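Local coordinates for like-Sm ribonucleoprotein core (Methanococcus vannielii SB, PDB 5MKI) that probably binds RNA, as other Sm-family proteins do, and assembles from seven copies of one chain, at residues G26-R32 and L44-E50. Residues are numbered along the deposited sequence; the frame is centred on the assembly and turned at random.
Sequences GKLVKGR and LENAKIE
Strands 28-32 and 47-49 run antiparallel in the curled Sm-fold sheet, their short axes 165° apart, and a beta bulge shifts the register by one residue between the Lys-30/Lys-48 and Arg-32/Glu-45 hydrogen-bonded pairs. The chain turns a corner at Glu-45 and Asn-46, between strands 42-44 and 47-49, both of which pair with strand 28-36, and Gly-31 comes close to Ala-47, 4.1 Å between their CA atoms. On the buried face, Val-29 and Ile-49 lie side by side. Val-29 CG1, anti to the backbone N (chi1 -169°), reaches Ile-49 CD1 at 3.6 Å and Leu-44 CD1 at 3.7 Å; Tyr-69 of a neighbouring subunit packs on the Val-29/Ile-49 pair. Lys-30 and Lys-48 run alongside on the other face, CE of Lys-30 4.0 Å from CD of Lys-48, while the ammonium of Lys-48 forms a salt bridge with Glu-56. Beyond the bulge, Arg-32 and Glu-45 extend together with guanidinium and carboxylate planes 14° apart, and one water bridges them, donating to Glu-45 OE1 and weakly accepting from Arg-32 NE. At the far end the poorly ordered Glu-50 folds back, and Leu-28 N donates a 2.8 Å hydrogen bond to Glu-50 OE2 from above the carboxylate plane.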
# COMPACT_ATOMS: atom_id res chain seq x y z
N GLY A 26 -17.61 -0.31 0.86
CA GLY A 26 -19.03 -0.25 0.60
C GLY A 26 -19.77 0.87 1.32
O GLY A 26 -20.91 1.18 0.95
N LYS A 27 -19.15 1.50 2.31
CA LYS A 27 -19.77 2.62 3.00
C LYS A 27 -20.00 3.79 2.05
O LYS A 27 -19.26 4.00 1.08
CB LYS A 27 -18.90 3.08 4.17
CG LYS A 27 -18.77 2.06 5.29
CD LYS A 27 -18.17 2.71 6.54
CE LYS A 27 -17.84 1.67 7.59
NZ LYS A 27 -16.89 0.65 7.09
N LEU A 28 -21.05 4.56 2.34
CA LEU A 28 -21.33 5.85 1.73
C LEU A 28 -21.34 6.90 2.83
O LEU A 28 -22.09 6.78 3.80
CB LEU A 28 -22.69 5.85 1.02
CG LEU A 28 -22.80 5.46 -0.45
CD1 LEU A 28 -22.60 3.96 -0.65
CD2 LEU A 28 -24.15 5.93 -1.01
N VAL A 29 -20.52 7.94 2.68
CA VAL A 29 -20.49 9.07 3.61
C VAL A 29 -20.95 10.30 2.85
O VAL A 29 -20.36 10.65 1.82
CB VAL A 29 -19.10 9.29 4.22
CG1 VAL A 29 -19.19 10.27 5.36
CG2 VAL A 29 -18.49 7.98 4.68
N LYS A 30 -21.99 10.96 3.35
CA LYS A 30 -22.62 12.10 2.69
C LYS A 30 -22.50 13.31 3.59
O LYS A 30 -22.76 13.21 4.80
CB LYS A 30 -24.09 11.80 2.38
CG LYS A 30 -24.89 13.00 1.86
CD LYS A 30 -26.39 12.73 1.81
CE LYS A 30 -27.21 13.89 2.38
NZ LYS A 30 -27.87 14.74 1.33
N GLY A 31 -22.11 14.45 3.03
CA GLY A 31 -21.95 15.65 3.85
C GLY A 31 -21.59 16.86 3.02
O GLY A 31 -21.47 16.79 1.79
N ARG A 32 -21.40 17.98 3.72
CA ARG A 32 -21.08 19.26 3.10
C ARG A 32 -19.56 19.46 3.08
O ARG A 32 -18.92 19.52 4.13
CB ARG A 32 -21.76 20.40 3.86
CG ARG A 32 -21.53 21.82 3.33
CD ARG A 32 -22.08 22.85 4.32
NE ARG A 32 -22.06 24.21 3.79
CZ ARG A 32 -22.99 24.70 2.97
NH1 ARG A 32 -24.00 23.95 2.58
NH2 ARG A 32 -22.89 25.95 2.53
N LEU A 44 -15.89 16.82 5.96
CA LEU A 44 -17.32 16.85 5.66
C LEU A 44 -18.09 17.34 6.87
O LEU A 44 -18.03 16.73 7.94
CB LEU A 44 -17.83 15.47 5.25
CG LEU A 44 -17.24 14.81 4.02
CD1 LEU A 44 -17.68 13.36 3.94
CD2 LEU A 44 -17.65 15.59 2.79
N GLU A 45 -18.85 18.42 6.69
CA GLU A 45 -19.64 19.03 7.76
C GLU A 45 -21.06 18.46 7.76
O GLU A 45 -21.66 18.26 6.70
CB GLU A 45 -19.69 20.54 7.58
CG GLU A 45 -20.28 21.29 8.75
CD GLU A 45 -20.52 22.74 8.43
OE1 GLU A 45 -21.47 23.03 7.67
OE2 GLU A 45 -19.75 23.59 8.93
N ASN A 46 -21.60 18.21 8.96
CA ASN A 46 -22.95 17.67 9.10
C ASN A 46 -23.13 16.41 8.24
O ASN A 46 -23.99 16.34 7.36
CB ASN A 46 -24.01 18.73 8.77
CG ASN A 46 -24.07 19.83 9.82
OD1 ASN A 46 -23.85 19.58 11.01
ND2 ASN A 46 -24.34 21.05 9.39
N ALA A 47 -22.28 15.43 8.52
CA ALA A 47 -22.14 14.26 7.65
C ALA A 47 -23.02 13.11 8.12
O ALA A 47 -23.36 12.98 9.30
CB ALA A 47 -20.68 13.80 7.60
N LYS A 48 -23.38 12.26 7.17
CA LYS A 48 -24.27 11.13 7.40
C LYS A 48 -23.68 9.88 6.75
O LYS A 48 -23.25 9.93 5.59
CB LYS A 48 -25.67 11.40 6.83
CG LYS A 48 -26.33 12.67 7.34
CD LYS A 48 -27.31 13.24 6.30
CE LYS A 48 -28.09 14.44 6.85
NZ LYS A 48 -28.22 15.56 5.86
N ILE A 49 -23.67 8.78 7.49
CA ILE A 49 -23.38 7.47 6.91
C ILE A 49 -24.70 6.84 6.51
O ILE A 49 -25.64 6.79 7.32
CB ILE A 49 -22.62 6.57 7.90
CG1 ILE A 49 -21.57 7.37 8.68
CG2 ILE A 49 -22.02 5.39 7.16
CD1 ILE A 49 -20.55 8.08 7.83
N GLU A 50 -24.79 6.35 5.27
CA GLU A 50 -26.00 5.64 4.85
C GLU A 50 -26.21 4.38 5.67
O GLU A 50 -27.34 3.88 5.75
CB GLU A 50 -25.95 5.31 3.36
CG GLU A 50 -25.63 3.84 3.01
CD GLU A 50 -24.20 3.40 3.38
OE1 GLU A 50 -23.87 2.21 3.16
OE2 GLU A 50 -23.41 4.22 3.89
O HOH W 1 -20.65 25.32 6.28